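PDB 2GEN: probable transcriptional regulator from Pseudomonas aeruginosa PAO1, which probably acts as a TetR-family transcription factor, binding regulatory DNA through a predicted helix-turn-helix motif. Local coordinates for residues Val84-Leu87 with Val88-Ile92; Glu119-Arg122 with Ala123-Ala127; Ala188-Ser191 with Val192-Ala195. All coordinates share one frame; numbering follows the deposited sequence.

Contact 1. Residues Val84-Leu87 with Val88-Ile92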
# COMPACT_ATOMS: atom_id res chain seq x y z
N VAL A 84 -15.97 11.62 7.74
CA VAL A 84 -14.84 10.75 7.90
C VAL A 84 -15.22 9.32 7.50
O VAL A 84 -14.53 8.69 6.70
CB VAL A 84 -14.35 10.79 9.35
CG1 VAL A 84 -13.31 9.73 9.58
CG2 VAL A 84 -13.66 12.16 9.59
N ARG A 85 -16.35 8.87 8.00
CA ARG A 85 -16.80 7.47 7.67
C ARG A 85 -16.91 7.28 6.17
O ARG A 85 -16.57 6.22 5.67
CB ARG A 85 -18.13 7.15 8.31
CG ARG A 85 -18.10 6.94 9.85
CD ARG A 85 -19.53 6.86 10.38
NE ARG A 85 -20.23 5.71 9.80
CZ ARG A 85 -20.14 4.45 10.25
NH1 ARG A 85 -19.47 4.13 11.36
NH2 ARG A 85 -20.81 3.48 9.60
N LEU A 86 -17.42 8.29 5.45
CA LEU A 86 -17.61 8.26 4.00
C LEU A 86 -16.33 7.97 3.26
O LEU A 86 -16.35 7.24 2.28
CB LEU A 86 -18.25 9.60 3.55
CG LEU A 86 -18.47 9.67 2.04
CD1 LEU A 86 -19.68 8.80 1.66
CD2 LEU A 86 -18.69 11.14 1.70
N LEU A 87 -15.19 8.56 3.69
CA LEU A 87 -13.92 8.27 3.03
C LEU A 87 -13.62 6.77 3.08
O LEU A 87 -13.11 6.23 2.13
CB LEU A 87 -12.80 9.03 3.72
CG LEU A 87 -12.91 10.58 3.57
CD1 LEU A 87 -11.98 11.31 4.56
CD2 LEU A 87 -12.56 11.01 2.15
N VAL A 88 -13.98 6.15 4.20
CA VAL A 88 -13.68 4.72 4.39
C VAL A 88 -14.71 3.82 3.72
O VAL A 88 -14.32 2.96 2.93
CB VAL A 88 -13.60 4.39 5.86
CG1 VAL A 88 -13.37 2.81 6.11
CG2 VAL A 88 -12.39 5.16 6.49
N THR A 89 -15.99 4.03 4.03
CA THR A 89 -17.02 3.10 3.40
C THR A 89 -16.99 3.20 1.87
O THR A 89 -17.24 2.21 1.21
CB THR A 89 -18.43 3.36 3.92
OG1 THR A 89 -18.82 4.69 3.55
CG2 THR A 89 -18.45 3.25 5.42
N SER A 90 -16.74 4.38 1.29
CA SER A 90 -16.71 4.52 -0.16
C SER A 90 -15.62 3.65 -0.77
O SER A 90 -15.82 3.01 -1.81
CB SER A 90 -16.58 5.99 -0.59
OG SER A 90 -17.70 6.70 -0.16
N TYR A 91 -14.45 3.62 -0.12
CA TYR A 91 -13.35 2.85 -0.65
C TYR A 91 -13.62 1.35 -0.52
O TYR A 91 -13.51 0.62 -1.51
CB TYR A 91 -12.04 3.24 0.06
CG TYR A 91 -10.93 2.44 -0.50
CD1 TYR A 91 -10.50 2.66 -1.82
CD2 TYR A 91 -10.34 1.41 0.25
CE1 TYR A 91 -9.46 1.87 -2.38
CE2 TYR A 91 -9.31 0.63 -0.29
CZ TYR A 91 -8.88 0.87 -1.58
OH TYR A 91 -7.88 0.09 -2.12
N ILE A 92 -14.06 0.92 0.65
CA ILE A 92 -14.27 -0.51 0.93
C ILE A 92 -15.38 -1.00 -0.02
O ILE A 92 -15.21 -1.99 -0.72
CB ILE A 92 -14.62 -0.74 2.41
CG1 ILE A 92 -13.36 -0.48 3.27
CG2 ILE A 92 -15.20 -2.19 2.60
CD1 ILE A 92 -12.22 -1.41 2.99
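Ser-90 folds its side chain back onto the preceding turn of the helix and grips Leu-86 O a second time: OG donates to that oxygen at 2.8 Å, while Ser-90 N reaches Leu-86 O at 3.1 Å. The two donors arrive from opposite faces of the carbonyl plane, both tilted out of it. With OG anti to its own carbonyl carbon (chi1 -63°), the hydroxyl is set beside the backbone N, facing back along the helix. This is the tight, buried part of the contact, and such a bond to the carbonyl four residues earlier is a familiar way for a buried serine to be satisfied within an alpha-helix. Leu-86 CD1 lies 3.4 Å from Ser-90 OG.

On the partly exposed side the side chains meet more loosely: Thr-89 CG2 sits 3.5 Å from Arg-85 O, and the guanidinium of Arg-85 turns elsewhere, to a salt bridge with Glu-182. The backbone here is ordinary helix, Thr-89 N bonding Arg-85 O at 2.8 Å.

In the helical body of this TetR-family protein, helix 80-97 lies among three others: Leu-86 packs on Phe-74 and Ser-90 on Tyr-66, both of helix 51-76, Val-88 on Leu-184 of helix 181-192, and Leu-87 on Val-157 of helix 150-169.

Contact 2. Residues Glu119-Arg122 with Ala123-Ala127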
# COMPACT_ATOMS: atom_id res chain seq x y z
N GLU A 119 0.21 13.92 -16.83
CA GLU A 119 -0.26 15.27 -16.55
C GLU A 119 -1.71 15.24 -16.06
O GLU A 119 -2.08 15.94 -15.09
CB GLU A 119 -0.16 16.14 -17.80
CG GLU A 119 1.24 16.69 -18.07
CD GLU A 119 2.21 15.68 -18.71
OE1 GLU A 119 1.78 14.57 -19.16
OE2 GLU A 119 3.42 16.02 -18.79
N ARG A 120 -2.52 14.42 -16.73
CA ARG A 120 -3.92 14.29 -16.38
C ARG A 120 -4.08 13.64 -15.03
O ARG A 120 -4.97 14.01 -14.26
CB ARG A 120 -4.67 13.49 -17.41
CG ARG A 120 -5.17 14.33 -18.56
CD ARG A 120 -5.79 13.46 -19.61
NE ARG A 120 -6.98 12.77 -19.11
CZ ARG A 120 -7.61 11.79 -19.75
NH1 ARG A 120 -7.17 11.36 -20.94
NH2 ARG A 120 -8.69 11.22 -19.20
N LEU A 121 -3.23 12.64 -14.76
CA LEU A 121 -3.22 11.99 -13.45
C LEU A 121 -2.91 13.02 -12.34
O LEU A 121 -3.61 13.07 -11.32
CB LEU A 121 -2.25 10.80 -13.42
CG LEU A 121 -2.03 10.03 -12.10
CD1 LEU A 121 -3.38 9.66 -11.39
CD2 LEU A 121 -1.14 8.80 -12.25
N ARG A 122 -1.90 13.86 -12.56
CA ARG A 122 -1.56 14.91 -11.58
C ARG A 122 -2.71 15.89 -11.35
O ARG A 122 -3.02 16.23 -10.18
CB ARG A 122 -0.29 15.70 -11.98
CG ARG A 122 1.02 14.93 -11.87
CD ARG A 122 2.21 15.82 -12.34
NE ARG A 122 2.27 17.10 -11.62
CZ ARG A 122 2.74 17.28 -10.38
NH1 ARG A 122 3.18 16.25 -9.67
NH2 ARG A 122 2.75 18.49 -9.84
N ALA A 123 -3.33 16.38 -12.43
CA ALA A 123 -4.47 17.29 -12.35
C ALA A 123 -5.68 16.64 -11.65
O ALA A 123 -6.35 17.29 -10.80
CB ALA A 123 -4.85 17.77 -13.75
N ASP A 124 -5.97 15.38 -12.00
CA ASP A 124 -7.07 14.64 -11.35
C ASP A 124 -6.78 14.50 -9.86
O ASP A 124 -7.67 14.80 -9.04
CB ASP A 124 -7.26 13.24 -11.96
CG ASP A 124 -7.97 13.28 -13.29
OD1 ASP A 124 -8.22 14.40 -13.78
OD2 ASP A 124 -8.28 12.19 -13.83
N ASN A 125 -5.58 14.03 -9.52
CA ASN A 125 -5.16 13.89 -8.12
C ASN A 125 -5.31 15.23 -7.37
O ASN A 125 -5.83 15.27 -6.24
CB ASN A 125 -3.70 13.46 -8.01
CG ASN A 125 -3.47 12.00 -8.33
OD1 ASN A 125 -2.23 11.67 -8.64
ND2 ASN A 125 -4.39 11.18 -8.30
N GLN A 126 -4.85 16.32 -8.00
CA GLN A 126 -4.97 17.65 -7.38
C GLN A 126 -6.44 18.04 -7.10
O GLN A 126 -6.78 18.56 -6.01
CB GLN A 126 -4.29 18.69 -8.28
CG GLN A 126 -4.23 20.14 -7.79
CD GLN A 126 -3.24 20.99 -8.65
OE1 GLN A 126 -3.07 20.72 -9.86
NE2 GLN A 126 -2.57 21.97 -8.03
N ALA A 127 -7.32 17.80 -8.07
CA ALA A 127 -8.74 18.14 -7.92
C ALA A 127 -9.34 17.30 -6.79
O ALA A 127 -10.13 17.80 -5.98
CB ALA A 127 -9.51 17.88 -9.23
O HOH W 1 -9.57 11.80 -16.22
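Leu-121 and Asn-125 meet because their first torsions differ: Leu-121 holds CG anti to its backbone N (chi1 176°), sending its branched end forward along the helix, while Asn-125 has CG beside its backbone N (chi1 -75°), which turns the amide back toward the preceding turn. The setting is a regular alpha-helix, each N-H bonded to the carbonyl four residues earlier, in helix 118-141 of this all-helical TetR-family regulator. The two side chains cross obliquely, and Leu-121 CD1 does the touching, 3.6 Å from Asn-125 ND2 and about equally near the amide oxygen. That oxygen has its own partner, a hydrogen bond from Arg-109, so the amide is held from outside while the leucine methyl packs against it.

Beneath the side chains the backbone bonds are even. Asn-125 N donates to Leu-121 O at 2.8 Å, and Asp-124 N to Arg-120 O at the same 2.8 Å; the bonds from Ala-123 to Glu-119 and from Gln-126 to Arg-122 continue the pattern.

The helix has two characters here. Leu-121 is buried against Tyr-59 and Ile-63 of helix 51-76 and Val-112 of helix 99-114, whereas Glu-119, Arg-122 and Gln-126 lie on the exposed surface. Arg-120 and Asp-124 both touch Leu-60, and Arg-120 makes a salt bridge to Glu-57. The charged ends of Arg-120 and Asp-124 do not meet directly; a water joins them, lying in the guanidinium plane at its edge, accepting from Arg-120 NH2 at 3.2 Å and donating to Asp-124 OD2 at 2.7 Å.

Contact 3. Residues Ala188-Ser191 with Val192-Ala195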
# COMPACT_ATOMS: atom_id res chain seq x y z
N ALA A 188 -11.65 4.68 12.05
CA ALA A 188 -11.15 5.92 11.38
C ALA A 188 -11.67 7.12 12.20
O ALA A 188 -10.90 8.05 12.53
CB ALA A 188 -11.66 5.99 9.93
N TRP A 189 -12.96 7.15 12.47
CA TRP A 189 -13.58 8.28 13.23
C TRP A 189 -12.94 8.35 14.61
O TRP A 189 -12.45 9.40 15.05
CB TRP A 189 -15.09 8.09 13.36
CG TRP A 189 -15.73 9.06 14.26
CD1 TRP A 189 -16.54 8.74 15.32
CD2 TRP A 189 -15.63 10.49 14.24
NE1 TRP A 189 -16.98 9.89 15.96
CE2 TRP A 189 -16.44 10.98 15.32
CE3 TRP A 189 -14.97 11.42 13.41
CZ2 TRP A 189 -16.58 12.34 15.60
CZ3 TRP A 189 -15.14 12.79 13.72
CH2 TRP A 189 -15.92 13.23 14.79
N ASP A 190 -12.88 7.20 15.31
CA ASP A 190 -12.27 7.23 16.63
C ASP A 190 -10.79 7.66 16.67
O ASP A 190 -10.33 8.26 17.67
CB ASP A 190 -12.48 5.87 17.34
CG ASP A 190 -13.88 5.71 17.81
OD1 ASP A 190 -14.54 6.71 18.16
OD2 ASP A 190 -14.33 4.54 17.92
N SER A 191 -10.07 7.39 15.57
CA SER A 191 -8.66 7.68 15.48
C SER A 191 -8.42 9.17 15.28
O SER A 191 -7.43 9.68 15.76
CB SER A 191 -7.99 6.93 14.35
OG SER A 191 -8.04 5.54 14.62
N VAL A 192 -9.34 9.85 14.57
CA VAL A 192 -9.06 11.26 14.25
C VAL A 192 -9.91 12.23 15.05
O VAL A 192 -9.58 13.45 15.06
CB VAL A 192 -9.22 11.59 12.74
CG1 VAL A 192 -8.20 10.85 11.88
CG2 VAL A 192 -10.66 11.28 12.28
N ARG A 193 -10.95 11.78 15.72
CA ARG A 193 -11.79 12.72 16.47
C ARG A 193 -11.05 13.31 17.69
O ARG A 193 -10.12 12.69 18.24
CB ARG A 193 -13.13 12.12 16.86
CG ARG A 193 -13.03 11.05 17.94
CD ARG A 193 -14.39 10.43 18.05
NE ARG A 193 -14.39 9.38 19.06
CZ ARG A 193 -14.64 9.59 20.35
NH1 ARG A 193 -14.91 10.83 20.80
NH2 ARG A 193 -14.60 8.58 21.21
N ALA A 194 -11.42 14.54 18.06
CA ALA A 194 -10.88 15.21 19.26
C ALA A 194 -11.13 14.39 20.53
O ALA A 194 -12.15 13.73 20.65
CB ALA A 194 -11.52 16.59 19.41
N ALA A 195 -10.18 14.46 21.46
CA ALA A 195 -10.26 13.79 22.78
C ALA A 195 -11.40 14.26 23.69
O ALA A 195 -11.89 15.40 23.58
CB ALA A 195 -8.91 13.92 23.50
O HOH W 2 -8.65 10.39 18.51
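Arg-193 lays its aliphatic chain over one face of the Trp-189 ring. The CH-pi contact comes from CB, which stands 3.5 Å from the centroid of the Trp-189 six-membered ring and only 8° off its normal. Arg-193 CD lies over the same face, offset toward the rim, 3.4 Å from Trp-189 NE1. Arg-193 CG sits between its backbone N and carbonyl carbon (chi1 70°), and the chain runs extended to NE, across the indole and up to Asp-190.

There Arg-193 NE forms a salt bridge with Asp-190 OD1 at 2.8 Å; the oxygen lies near the guanidinium plane and accepts through its anti lone pair. The other oxygen, OD2, accepts from Gln-186.

These contacts lie at the C-terminal end of helix 181-192, where Arg-193 is the first residue to leave helical angles. The helix meets the second subunit here: Ser-191 OG hydrogen-bonds Ser-191 OG of that subunit, consistent with the C-terminal helices forming the dimer interface as in other TetR-family proteins.

Among the backbone bonds, Arg-193 N still reaches Trp-189 O at 2.9 Å, and Val-192 N reaches Ala-188 O at 3.1 Å. Val-192 packs on Phe-153 and Val-156 of helix 150-169. A water lies within donating distance of both Asp-190 O and Arg-193 O.

From the N terminus the chain runs through the predicted DNA-binding helices and helix 51-76 before reaching contact 1 in helix 80-97, then contact 2 near the start of helix 118-141, and last contact 3 at the end of helix 181-192. They follow in series, none nested or crossing. Contacts 1 and 2 join adjacent turns of one helix, and contact 3 joins the last turn to the residues leaving it; none closes a long loop. Contacts 1 and 3 touch: Val-88 CG2 meets Ala-188 CB at 3.6 Å, so helix 80-97 is packed against the final helix, which reaches the second subunit. Contact 2 stands apart, its centre about 21 Å from that of contact 1, yet both lean on helix 51-76.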